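Local coordinates for methanol--corrinoid protein co-methyltransferase (Methanosarcina barkeri, PDB 2I2X), which catalyses the transfer of the methyl group of methanol to the cob(I)amide carried by its partner protein MtaC, a step in methanogenesis from methanol, at residues Y38-I43 / C307-N312; P79-E84 / Y116-A121; G288-C293 / E331-D336; S296-N301 / D364-M369. All coordinates share one frame; numbering follows the deposited sequence.

Interaction 1. Residues Y38-I43 / C307-N312; sequences YTIPEI and CDCWSN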
loop_
_atom_site.group_PDB
_atom_site.type_symbol
_atom_site.label_atom_id
_atom_site.label_comp_id
_atom_site.label_asym_id
_atom_site.label_seq_id
_atom_site.Cartn_x
_atom_site.Cartn_y
_atom_site.Cartn_z
ATOM N N TYR A 38 -8.807 0.363 23.441
ATOM C CA TYR A 38 -7.779 0.171 22.410
ATOM C C TYR A 38 -8.350 0.161 20.984
ATOM O O TYR A 38 -9.396 -0.445 20.747
ATOM C CB TYR A 38 -6.933 -1.092 22.650
ATOM C CG TYR A 38 -7.679 -2.409 22.668
ATOM C CD1 TYR A 38 -8.174 -2.946 23.860
ATOM C CD2 TYR A 38 -7.868 -3.124 21.497
ATOM C CE1 TYR A 38 -8.846 -4.179 23.874
ATOM C CE2 TYR A 38 -8.531 -4.359 21.491
ATOM C CZ TYR A 38 -9.016 -4.887 22.682
ATOM O OH TYR A 38 -9.629 -6.138 22.647
ATOM N N THR A 39 -7.645 0.811 20.056
ATOM C CA THR A 39 -8.032 0.778 18.652
ATOM C C THR A 39 -7.634 -0.560 18.035
ATOM O O THR A 39 -6.677 -1.193 18.484
ATOM C CB THR A 39 -7.381 1.924 17.863
ATOM O OG1 THR A 39 -5.949 1.837 17.986
ATOM C CG2 THR A 39 -7.869 3.292 18.377
ATOM N N ILE A 40 -8.368 -0.997 17.018
ATOM C CA ILE A 40 -8.100 -2.290 16.378
ATOM C C ILE A 40 -8.016 -2.142 14.864
ATOM O O ILE A 40 -8.900 -1.517 14.258
ATOM C CB ILE A 40 -9.205 -3.304 16.655
ATOM C CG1 ILE A 40 -9.396 -3.526 18.152
ATOM C CG2 ILE A 40 -8.880 -4.622 16.012
ATOM C CD1 ILE A 40 -10.837 -3.867 18.486
ATOM N N PRO A 41 -6.961 -2.721 14.239
ATOM C CA PRO A 41 -6.941 -2.663 12.774
ATOM C C PRO A 41 -7.980 -3.602 12.179
ATOM O O PRO A 41 -8.221 -4.681 12.714
ATOM C CB PRO A 41 -5.513 -3.115 12.423
ATOM C CG PRO A 41 -5.101 -3.998 13.577
ATOM C CD PRO A 41 -5.789 -3.430 14.794
ATOM N N GLU A 42 -8.578 -3.182 11.068
ATOM C CA GLU A 42 -9.592 -3.967 10.357
ATOM C C GLU A 42 -9.160 -4.051 8.895
ATOM O O GLU A 42 -9.203 -3.053 8.159
ATOM C CB GLU A 42 -10.988 -3.324 10.492
ATOM C CG GLU A 42 -12.153 -4.052 9.728
ATOM C CD GLU A 42 -13.600 -3.808 10.328
ATOM O OE1 GLU A 42 -13.901 -2.738 10.936
ATOM O OE2 GLU A 42 -14.449 -4.719 10.208
ATOM N N ILE A 43 -8.741 -5.231 8.466
ATOM C CA ILE A 43 -8.218 -5.370 7.110
ATOM C C ILE A 43 -9.307 -5.839 6.126
ATOM O O ILE A 43 -10.099 -6.743 6.431
ATOM C CB ILE A 43 -6.947 -6.286 7.070
ATOM C CG1 ILE A 43 -6.336 -6.347 5.663
ATOM C CG2 ILE A 43 -7.274 -7.686 7.631
ATOM C CD1 ILE A 43 -5.567 -5.083 5.206
ATOM N N CYS A 307 -11.809 7.124 16.034
ATOM C CA CYS A 307 -12.132 5.800 15.536
ATOM C C CYS A 307 -11.981 4.746 16.627
ATOM O O CYS A 307 -11.266 4.949 17.577
ATOM C CB CYS A 307 -11.249 5.434 14.349
ATOM S SG CYS A 307 -9.498 5.223 14.783
ATOM N N ASP A 308 -12.655 3.612 16.466
ATOM C CA ASP A 308 -12.436 2.463 17.324
ATOM C C ASP A 308 -11.718 1.381 16.542
ATOM O O ASP A 308 -10.835 0.688 17.084
ATOM C CB ASP A 308 -13.748 1.963 17.920
ATOM C CG ASP A 308 -14.432 3.040 18.778
ATOM O OD1 ASP A 308 -14.149 3.099 20.006
ATOM O OD2 ASP A 308 -15.222 3.851 18.218
ATOM N N CYS A 309 -12.079 1.239 15.266
ATOM C CA CYS A 309 -11.345 0.351 14.353
ATOM C C CYS A 309 -10.882 1.150 13.150
ATOM O O CYS A 309 -11.458 2.192 12.835
ATOM C CB CYS A 309 -12.183 -0.871 13.967
ATOM S SG CYS A 309 -13.009 -1.596 15.427
ATOM N N TRP A 310 -9.826 0.681 12.502
ATOM C CA TRP A 310 -9.120 1.468 11.493
ATOM C C TRP A 310 -8.886 0.554 10.316
ATOM O O TRP A 310 -8.238 -0.495 10.454
ATOM C CB TRP A 310 -7.822 1.971 12.081
ATOM C CG TRP A 310 -6.948 2.866 11.237
ATOM C CD1 TRP A 310 -5.605 2.699 11.013
ATOM C CD2 TRP A 310 -7.318 4.080 10.572
ATOM N NE1 TRP A 310 -5.119 3.722 10.238
ATOM C CE2 TRP A 310 -6.142 4.595 9.961
ATOM C CE3 TRP A 310 -8.521 4.788 10.432
ATOM C CZ2 TRP A 310 -6.133 5.789 9.212
ATOM C CZ3 TRP A 310 -8.516 5.981 9.690
ATOM C CH2 TRP A 310 -7.321 6.466 9.087
ATOM N N SER A 311 -9.462 0.949 9.175
ATOM C CA SER A 311 -9.514 0.123 7.992
ATOM C C SER A 311 -8.788 0.684 6.732
ATOM O O SER A 311 -8.597 1.891 6.609
ATOM C CB SER A 311 -10.987 -0.135 7.689
ATOM O OG SER A 311 -11.183 -0.566 6.350
ATOM N N ASN A 312 -8.422 -0.215 5.809
ATOM C CA ASN A 312 -7.817 0.140 4.508
ATOM C C ASN A 312 -8.835 0.109 3.383
ATOM O O ASN A 312 -8.467 0.227 2.201
ATOM C CB ASN A 312 -6.710 -0.864 4.136
ATOM C CG ASN A 312 -7.279 -2.239 3.848
ATOM O OD1 ASN A 312 -7.996 -2.780 4.676
ATOM N ND2 ASN A 312 -7.004 -2.791 2.656
HETATM O O HOH W 1 -11.770 -0.537 19.531
#

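Interaction 2. Residues P79-E84 / Y116-A121; sequences PAIILE and YGIKCA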
loop_
_atom_site.group_PDB
_atom_site.type_symbol
_atom_site.label_atom_id
_atom_site.label_comp_id
_atom_site.label_asym_id
_atom_site.label_seq_id
_atom_site.Cartn_x
_atom_site.Cartn_y
_atom_site.Cartn_z
ATOM N N PRO A 79 -1.223 -7.304 18.828
ATOM C CA PRO A 79 -2.082 -8.054 19.760
ATOM C C PRO A 79 -3.533 -8.320 19.297
ATOM O O PRO A 79 -4.222 -9.123 19.932
ATOM C CB PRO A 79 -2.111 -7.138 21.007
ATOM C CG PRO A 79 -2.149 -5.780 20.419
ATOM C CD PRO A 79 -1.164 -5.879 19.208
ATOM N N ALA A 80 -3.994 -7.645 18.244
ATOM C CA ALA A 80 -5.410 -7.766 17.810
ATOM C C ALA A 80 -5.650 -7.429 16.337
ATOM O O ALA A 80 -4.908 -6.667 15.708
ATOM C CB ALA A 80 -6.330 -6.922 18.697
ATOM N N ILE A 81 -6.691 -8.015 15.775
ATOM C CA ILE A 81 -6.977 -7.746 14.396
ATOM C C ILE A 81 -8.402 -8.165 14.041
ATOM O O ILE A 81 -8.887 -9.175 14.550
ATOM C CB ILE A 81 -5.908 -8.421 13.491
ATOM C CG1 ILE A 81 -5.878 -7.779 12.086
ATOM C CG2 ILE A 81 -5.991 -9.922 13.528
ATOM C CD1 ILE A 81 -6.711 -8.452 11.148
ATOM N N ILE A 82 -9.060 -7.404 13.169
ATOM C CA ILE A 82 -10.370 -7.813 12.646
ATOM C C ILE A 82 -10.222 -8.022 11.143
ATOM O O ILE A 82 -9.607 -7.177 10.470
ATOM C CB ILE A 82 -11.424 -6.719 12.867
ATOM C CG1 ILE A 82 -11.733 -6.573 14.358
ATOM C CG2 ILE A 82 -12.674 -7.020 12.065
ATOM C CD1 ILE A 82 -12.438 -5.251 14.739
ATOM N N LEU A 83 -10.755 -9.126 10.618
ATOM C CA LEU A 83 -10.836 -9.312 9.163
ATOM C C LEU A 83 -12.251 -8.974 8.676
ATOM O O LEU A 83 -13.256 -9.437 9.247
ATOM C CB LEU A 83 -10.447 -10.746 8.767
ATOM C CG LEU A 83 -8.966 -11.192 8.939
ATOM C CD1 LEU A 83 -8.549 -11.655 10.388
ATOM C CD2 LEU A 83 -8.601 -12.270 7.899
ATOM N N GLU A 84 -12.344 -8.143 7.645
ATOM C CA GLU A 84 -13.626 -7.885 7.058
ATOM C C GLU A 84 -13.714 -8.446 5.637
ATOM O O GLU A 84 -12.970 -8.013 4.738
ATOM C CB GLU A 84 -13.997 -6.394 7.073
ATOM C CG GLU A 84 -15.343 -6.152 6.323
ATOM C CD GLU A 84 -15.746 -4.714 6.146
ATOM O OE1 GLU A 84 -14.960 -3.795 6.478
ATOM O OE2 GLU A 84 -16.872 -4.496 5.650
ATOM N N TYR A 116 -1.257 -18.615 19.653
ATOM C CA TYR A 116 -0.567 -17.414 20.074
ATOM C C TYR A 116 -1.350 -16.519 21.032
ATOM O O TYR A 116 -0.768 -15.629 21.635
ATOM C CB TYR A 116 -0.180 -16.591 18.846
ATOM C CG TYR A 116 0.610 -17.313 17.759
ATOM C CD1 TYR A 116 2.003 -17.428 17.834
ATOM C CD2 TYR A 116 -0.035 -17.851 16.646
ATOM C CE1 TYR A 116 2.734 -18.080 16.828
ATOM C CE2 TYR A 116 0.677 -18.490 15.634
ATOM C CZ TYR A 116 2.065 -18.607 15.736
ATOM O OH TYR A 116 2.766 -19.243 14.737
ATOM N N GLY A 117 -2.670 -16.726 21.149
ATOM C CA GLY A 117 -3.538 -15.824 21.931
ATOM C C GLY A 117 -3.789 -14.424 21.353
ATOM O O GLY A 117 -4.145 -13.512 22.086
ATOM N N ILE A 118 -3.602 -14.248 20.043
ATOM C CA ILE A 118 -3.976 -13.026 19.372
ATOM C C ILE A 118 -5.516 -12.916 19.333
ATOM O O ILE A 118 -6.200 -13.882 19.017
ATOM C CB ILE A 118 -3.395 -12.983 17.921
ATOM C CG1 ILE A 118 -3.802 -11.692 17.206
ATOM C CG2 ILE A 118 -3.791 -14.239 17.107
ATOM C CD1 ILE A 118 -3.097 -11.484 15.887
ATOM N N LYS A 119 -6.041 -11.745 19.696
ATOM C CA LYS A 119 -7.467 -11.477 19.675
ATOM C C LYS A 119 -7.887 -11.119 18.263
ATOM O O LYS A 119 -7.219 -10.335 17.581
ATOM C CB LYS A 119 -7.769 -10.304 20.595
ATOM C CG LYS A 119 -7.234 -10.448 22.013
ATOM C CD LYS A 119 -6.944 -9.057 22.547
ATOM C CE LYS A 119 -7.380 -8.883 23.957
ATOM N NZ LYS A 119 -6.620 -9.695 24.903
ATOM N N CYS A 120 -8.981 -11.689 17.806
ATOM C CA CYS A 120 -9.503 -11.344 16.488
ATOM C C CYS A 120 -11.009 -11.578 16.353
ATOM O O CYS A 120 -11.616 -12.287 17.165
ATOM C CB CYS A 120 -8.770 -12.155 15.445
ATOM S SG CYS A 120 -8.762 -13.868 15.884
ATOM N N ALA A 121 -11.616 -10.971 15.337
ATOM C CA ALA A 121 -13.051 -11.119 15.083
ATOM C C ALA A 121 -13.237 -11.052 13.591
ATOM O O ALA A 121 -12.414 -10.482 12.884
ATOM C CB ALA A 121 -13.883 -10.019 15.805
HETATM O O HOH W 2 -3.777 -10.198 22.274
#

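Interaction 3. Residues G288-C293 / E331-D336; sequences GKTSTC and ETLAYD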
loop_
_atom_site.group_PDB
_atom_site.type_symbol
_atom_site.label_atom_id
_atom_site.label_comp_id
_atom_site.label_asym_id
_atom_site.label_seq_id
_atom_site.Cartn_x
_atom_site.Cartn_y
_atom_site.Cartn_z
ATOM N N GLY A 288 -9.004 6.252 6.270
ATOM C CA GLY A 288 -8.474 7.490 5.746
ATOM C C GLY A 288 -7.135 7.280 5.083
ATOM O O GLY A 288 -7.016 6.552 4.104
ATOM N N LYS A 289 -6.111 7.887 5.655
ATOM C CA LYS A 289 -4.780 7.856 5.057
ATOM C C LYS A 289 -4.271 6.450 4.695
ATOM O O LYS A 289 -3.460 6.323 3.768
ATOM C CB LYS A 289 -3.777 8.570 5.962
ATOM C CG LYS A 289 -3.327 7.782 7.161
ATOM C CD LYS A 289 -2.096 8.409 7.725
ATOM C CE LYS A 289 -1.879 8.059 9.181
ATOM N NZ LYS A 289 -0.812 8.964 9.759
ATOM N N THR A 290 -4.711 5.429 5.443
ATOM C CA THR A 290 -4.284 4.060 5.237
ATOM C C THR A 290 -5.345 3.226 4.491
ATOM O O THR A 290 -5.357 1.981 4.550
ATOM C CB THR A 290 -3.830 3.396 6.542
ATOM O OG1 THR A 290 -2.923 4.269 7.214
ATOM C CG2 THR A 290 -3.076 2.059 6.262
ATOM N N SER A 291 -6.216 3.916 3.758
ATOM C CA SER A 291 -7.136 3.230 2.821
ATOM C C SER A 291 -6.897 3.720 1.390
ATOM O O SER A 291 -7.743 3.519 0.516
ATOM C CB SER A 291 -8.619 3.398 3.232
ATOM O OG SER A 291 -8.993 4.774 3.222
ATOM N N THR A 292 -5.751 4.343 1.148
ATOM C CA THR A 292 -5.452 4.891 -0.189
ATOM C C THR A 292 -5.365 3.834 -1.294
ATOM O O THR A 292 -5.485 4.176 -2.471
ATOM C CB THR A 292 -4.145 5.735 -0.199
ATOM O OG1 THR A 292 -3.075 4.964 0.387
ATOM C CG2 THR A 292 -4.340 7.047 0.574
ATOM N N CYS A 293 -5.121 2.573 -0.927
ATOM C CA CYS A 293 -5.223 1.442 -1.866
ATOM C C CYS A 293 -6.601 1.359 -2.534
ATOM O O CYS A 293 -6.741 0.885 -3.680
ATOM C CB CYS A 293 -4.937 0.123 -1.144
ATOM S SG CYS A 293 -5.628 0.034 0.547
ATOM N N GLU A 331 -0.163 -4.439 8.216
ATOM C CA GLU A 331 0.963 -3.954 9.025
ATOM C C GLU A 331 0.887 -2.426 9.269
ATOM O O GLU A 331 1.038 -1.980 10.413
ATOM C CB GLU A 331 2.327 -4.411 8.450
ATOM C CG GLU A 331 3.593 -3.755 9.136
ATOM C CD GLU A 331 4.907 -4.508 8.929
ATOM O OE1 GLU A 331 4.874 -5.732 8.663
ATOM O OE2 GLU A 331 5.991 -3.878 9.041
ATOM N N THR A 332 0.626 -1.639 8.224
ATOM C CA THR A 332 0.429 -0.190 8.379
ATOM C C THR A 332 -0.774 0.130 9.320
ATOM O O THR A 332 -0.659 0.938 10.256
ATOM C CB THR A 332 0.271 0.488 7.002
ATOM O OG1 THR A 332 1.270 -0.002 6.084
ATOM C CG2 THR A 332 0.410 1.955 7.122
ATOM N N LEU A 333 -1.914 -0.523 9.099
ATOM C CA LEU A 333 -3.056 -0.320 9.969
ATOM C C LEU A 333 -2.702 -0.628 11.411
ATOM O O LEU A 333 -2.949 0.186 12.318
ATOM C CB LEU A 333 -4.254 -1.204 9.558
ATOM C CG LEU A 333 -4.890 -0.957 8.198
ATOM C CD1 LEU A 333 -5.763 -2.070 7.849
ATOM C CD2 LEU A 333 -5.642 0.387 8.137
ATOM N N ALA A 334 -2.101 -1.791 11.633
ATOM C CA ALA A 334 -1.791 -2.188 13.000
ATOM C C ALA A 334 -0.809 -1.221 13.663
ATOM O O ALA A 334 -0.883 -0.976 14.872
ATOM C CB ALA A 334 -1.270 -3.603 13.049
ATOM N N TYR A 335 0.102 -0.663 12.878
ATOM C CA TYR A 335 1.032 0.286 13.442
ATOM C C TYR A 335 0.324 1.606 13.765
ATOM O O TYR A 335 0.597 2.226 14.791
ATOM C CB TYR A 335 2.207 0.501 12.483
ATOM C CG TYR A 335 3.425 -0.370 12.735
ATOM C CD1 TYR A 335 4.077 -0.356 13.976
ATOM C CD2 TYR A 335 3.950 -1.174 11.729
ATOM C CE1 TYR A 335 5.205 -1.127 14.216
ATOM C CE2 TYR A 335 5.079 -1.958 11.960
ATOM C CZ TYR A 335 5.703 -1.940 13.211
ATOM O OH TYR A 335 6.860 -2.691 13.431
ATOM N N ASP A 336 -0.588 2.039 12.884
ATOM C CA ASP A 336 -1.397 3.238 13.142
ATOM C C ASP A 336 -2.123 3.019 14.452
ATOM O O ASP A 336 -2.195 3.925 15.272
ATOM C CB ASP A 336 -2.420 3.514 12.025
ATOM C CG ASP A 336 -1.782 4.015 10.750
ATOM O OD1 ASP A 336 -0.687 4.591 10.820
ATOM O OD2 ASP A 336 -2.359 3.814 9.660
#

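Interaction 4. Residues S296-N301 / D364-M369; sequences SDVMGN and DPQAYM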
loop_
_atom_site.group_PDB
_atom_site.type_symbol
_atom_site.label_atom_id
_atom_site.label_comp_id
_atom_site.label_asym_id
_atom_site.label_seq_id
_atom_site.Cartn_x
_atom_site.Cartn_y
_atom_site.Cartn_z
ATOM N N SER A 296 -8.564 7.934 -2.827
ATOM C CA SER A 296 -8.057 9.181 -2.276
ATOM C C SER A 296 -9.142 9.822 -1.398
ATOM O O SER A 296 -10.349 9.681 -1.664
ATOM C CB SER A 296 -7.739 10.111 -3.447
ATOM O OG SER A 296 -6.929 11.175 -3.047
ATOM N N ASP A 297 -8.718 10.515 -0.343
ATOM C CA ASP A 297 -9.623 11.371 0.424
ATOM C C ASP A 297 -8.914 12.559 1.012
ATOM O O ASP A 297 -7.684 12.687 0.953
ATOM C CB ASP A 297 -10.484 10.614 1.459
ATOM C CG ASP A 297 -9.739 10.236 2.733
ATOM O OD1 ASP A 297 -9.134 11.108 3.373
ATOM O OD2 ASP A 297 -9.849 9.058 3.149
ATOM N N VAL A 298 -9.701 13.446 1.573
ATOM C CA VAL A 298 -9.221 14.768 1.857
ATOM C C VAL A 298 -9.254 14.976 3.357
ATOM O O VAL A 298 -9.143 16.122 3.840
ATOM C CB VAL A 298 -10.026 15.771 1.027
ATOM C CG1 VAL A 298 -11.353 16.186 1.710
ATOM C CG2 VAL A 298 -9.192 16.913 0.596
ATOM N N MET A 299 -9.329 13.845 4.083
ATOM C CA MET A 299 -9.325 13.841 5.550
ATOM C C MET A 299 -8.559 12.658 6.142
ATOM O O MET A 299 -9.034 12.006 7.086
ATOM C CB MET A 299 -10.758 13.946 6.136
ATOM C CG MET A 299 -11.812 12.896 5.651
ATOM S SD MET A 299 -12.311 13.133 3.922
ATOM C CE MET A 299 -14.119 12.980 4.152
ATOM N N GLY A 300 -7.340 12.421 5.623
ATOM C CA GLY A 300 -6.575 11.210 5.890
ATOM C C GLY A 300 -6.349 10.928 7.363
ATOM O O GLY A 300 -6.430 9.768 7.775
ATOM N N ASN A 301 -6.041 11.985 8.139
ATOM C CA ASN A 301 -5.696 11.867 9.554
ATOM C C ASN A 301 -6.879 12.206 10.441
ATOM O O ASN A 301 -7.085 11.596 11.482
ATOM C CB ASN A 301 -4.545 12.797 9.931
ATOM C CG ASN A 301 -3.189 12.370 9.367
ATOM O OD1 ASN A 301 -2.505 13.154 8.712
ATOM N ND2 ASN A 301 -2.781 11.152 9.650
ATOM N N ASP A 364 -10.454 20.991 3.455
ATOM C CA ASP A 364 -11.655 20.917 2.606
ATOM C C ASP A 364 -12.903 21.048 3.478
ATOM O O ASP A 364 -12.874 20.660 4.645
ATOM C CB ASP A 364 -11.708 19.563 1.918
ATOM C CG ASP A 364 -12.599 19.549 0.690
ATOM O OD1 ASP A 364 -13.753 19.088 0.823
ATOM O OD2 ASP A 364 -12.162 19.999 -0.407
ATOM N N PRO A 365 -14.014 21.590 2.926
ATOM C CA PRO A 365 -15.210 21.617 3.767
ATOM C C PRO A 365 -15.684 20.232 4.189
ATOM O O PRO A 365 -16.290 20.091 5.257
ATOM C CB PRO A 365 -16.253 22.336 2.883
ATOM C CG PRO A 365 -15.744 22.235 1.519
ATOM C CD PRO A 365 -14.261 22.242 1.615
ATOM N N GLN A 366 -15.405 19.221 3.376
ATOM C CA GLN A 366 -15.762 17.833 3.738
ATOM C C GLN A 366 -15.056 17.389 5.019
ATOM O O GLN A 366 -15.570 16.561 5.771
ATOM C CB GLN A 366 -15.433 16.864 2.608
ATOM C CG GLN A 366 -16.258 17.107 1.364
ATOM C CD GLN A 366 -15.918 16.149 0.240
ATOM O OE1 GLN A 366 -16.442 15.031 0.183
ATOM N NE2 GLN A 366 -15.074 16.595 -0.685
ATOM N N ALA A 367 -13.886 17.961 5.282
ATOM C CA ALA A 367 -13.124 17.575 6.441
ATOM C C ALA A 367 -13.535 18.457 7.621
ATOM O O ALA A 367 -13.801 17.949 8.740
ATOM C CB ALA A 367 -11.657 17.684 6.145
ATOM N N TYR A 368 -13.611 19.765 7.360
ATOM C CA TYR A 368 -14.028 20.728 8.362
ATOM C C TYR A 368 -15.254 20.289 9.184
ATOM O O TYR A 368 -15.236 20.350 10.418
ATOM C CB TYR A 368 -14.304 22.094 7.707
ATOM C CG TYR A 368 -14.433 23.195 8.729
ATOM C CD1 TYR A 368 -13.298 23.883 9.177
ATOM C CD2 TYR A 368 -15.675 23.526 9.280
ATOM C CE1 TYR A 368 -13.377 24.858 10.146
ATOM C CE2 TYR A 368 -15.769 24.540 10.262
ATOM C CZ TYR A 368 -14.609 25.187 10.685
ATOM O OH TYR A 368 -14.664 26.171 11.625
ATOM N N MET A 369 -16.318 19.867 8.500
ATOM C CA MET A 369 -17.550 19.433 9.154
ATOM C C MET A 369 -17.339 18.159 9.961
ATOM O O MET A 369 -17.977 17.948 10.985
ATOM C CB MET A 369 -18.648 19.215 8.108
ATOM C CG MET A 369 -20.059 18.922 8.677
ATOM S SD MET A 369 -20.390 17.154 8.992
ATOM C CE MET A 369 -20.881 16.615 7.371
#

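Interaction 1. Residues Y38-I43 / C307-N312
Glu42, Ile40, Cys309 and Ser311 point to one face of this parallel strand pair, Pro41 and Trp310 to the other. On the first face Glu42 stands nearly straight out, CG anti to its backbone N (chi1 178°), and the chain runs on extended, so that OE1 passes Cys309 CB at 4.0 Å. The sulphur of Cys309 swings instead to the Ile40 side, with SG 4.3 Å from Ile40 CB. Pro41 turns to helix 325-345, where Leu333 and Cys337 cover it, while the indole of Trp310 leans away from strand 40-43. At the C-terminal end Ile43 and Asn312 cross obliquely: Ile43 CD1 comes down on the amide, 3.4 Å from Asn312 OD1, an oxygen that accepts from Asn44 N.

The backbones zip in parallel register. Ile40 N donates to Asp308 O at 3.0 Å, Trp310 N returns to Ile40 O, and Glu42 N reaches Trp310 O at 2.8 Å from 39° above the carbonyl plane.

First and last strands of the TIM barrel meet here, consistent with closure of the barrel. Toward Glu42 and Ser311 the buried face turns polar: Glu42 holds Arg123 and Thr285, which would favour its charged form, and Ser311 OG bonds Asp268, the neighbour of the zinc ligand Cys269.

Interaction 2. Residues P79-E84 / Y116-A121
Ile81 supplies the main bump. Its CG2 is set over the gap between Ile118 CD1, in the loop leading into the partner strand, and Cys120 CB, on it, 4.0 Å from each. Ile118 reaches it because its chain is fully extended, CG1 anti to the backbone N (chi1 180°), and on the way CG1 lies over the carbonyl of Pro79; the two isoleucines cross obliquely.

The other face is shallower. Ala80 CB rests on Lys119 CB at 4.1 Å, and beyond CB the lysine curls past Pro79 O before its chain bends away. Ile82 sets CG2 against Ala121 O at 3.6 Å, with CG1 over the alanine methyl. Two of the four residues here are alanines, consistent with the low surface on which Leu32 of strand 32-33 lies, against Ala80, Ile82, Lys119 and Ala121 together.

Four backbone bonds hold this shape in register: Lys119 N to Pro79 O, Ile81 N to Lys119 O at 3.0 Å, a weak one from Ala121 N to Ile81 O, and Leu83 N to Ala121 O at 3.1 Å. Pro79 O is gripped twice, since a water also donates to it at 2.6 Å.

The strands are the two arms of a beta-alpha-beta crossover through helix 95-116, which Gly117 leaves with positive phi. Val69 and Met73 of helix 55-76 cover Ile81, strand 40-43 continues the barrel wall beyond Ile82, and Val12 of another chain of the complex packs on Pro79.

Interaction 3. Residues G288-C293 / E331-D336
Asp336 OD2 is held by two donors, Thr290 OG1 at 2.6 Å and Trp310 NE1 from the last barrel strand. The threonine hydroxyl donates to it nearly along the carboxylate C-O axis, the two side chains meeting tip to tip. The second oxygen, OD1, looks across the dimer interface to a salt bridge with Lys289 NZ of the second subunit. Lys289 of the same chain comes close, but its NZ stays 4.5 Å from Asp336 OD1, beyond a salt bridge, and pairs with Asp336 of the second subunit instead. With this reciprocal exchange each carboxylate lies near two ammonium groups, which would probably keep it ionised.

Thr290 does two jobs by virtue of its first torsion (chi1 -49°). OG1 lies beside the backbone N and faces the acid, while CG2, anti to that N, wedges between Thr332 CG2 and Leu333 CD2, 3.6 Å from each. The methyl thus fills the groove between successive residues of the helix. An alanine here removes both branches and would probably leave OD2 dependent on the indole and weaken the packing of the loop on the helix.

Behind Thr290 the loop is pinned by Gly288 O, which accepts from Ser291 N at 2.8 Å and from Ser291 OG on a lone pair. Thr332 OG1 has one proton for Cys328 O of its own helix and Lys289 O of the second subunit. The arrangement is that of a TIM-barrel loop following strand 285-287, docked on helix 325-345 behind the last strand and built into the subunit interface.

Interaction 4. Residues S296-N301 / D364-M369
Two local motifs face each other here: an Asx turn at Asp297 and the N-cap of helix 365-368 at Asp364. Between the segments the contact is apolar. Val298 crosses Asp364 at about a right angle, its CG1 pressed on Asp364 CB at 3.4 Å. Beside it, Met299 CB meets the methyl of Ala367, CB to CB, at 3.8 Å, and that same methyl also lies under Val298 O. Met299 then bends at chi2 and chi3 so that CE ends near Gln366.

The two segments make no hydrogen bond to one another; the local ones lie inside each segment. Asp297 OD1 accepts from Met299 N at 2.8 Å through its anti lone pair, which closes the Asx turn and presents Val298 and Met299 to the helix.

Charge gathers on Asp364, whose OD2 is held by His240 ND1 and by Arg15 of another chain of the complex. An alanine here keeps CB under Val298 but would probably leave the helix start uncapped and lose the salt bridge to that arginine.

Asp364 OD1, finally, is shared by two donors of one residue, Gln366 N at 3.0 Å and Gln366 NE2 at 3.2 Å, the latter coming from 43° above the carboxylate plane.

In the fold
From the N terminus, residues 38-43 open the widest of the four loops, which interaction 1 closes only at 307-312, joining the first barrel strand to the last. Interaction 2 opens and closes wholly inside it, adding strands 80-86 and 119-126 to the same sheet; Pro41 O to Ile82 N ties the two together. Before interaction 1 closes, the chain starts interaction 3 at 288 and interaction 4 at 296. They end at 331-336 and 364-369, so both cross interaction 1 and each other. Together they fasten one long loop to helix 325-345 and helix 365-368, meeting at Lys289 N to Gly300 O, and both touch the second subunit.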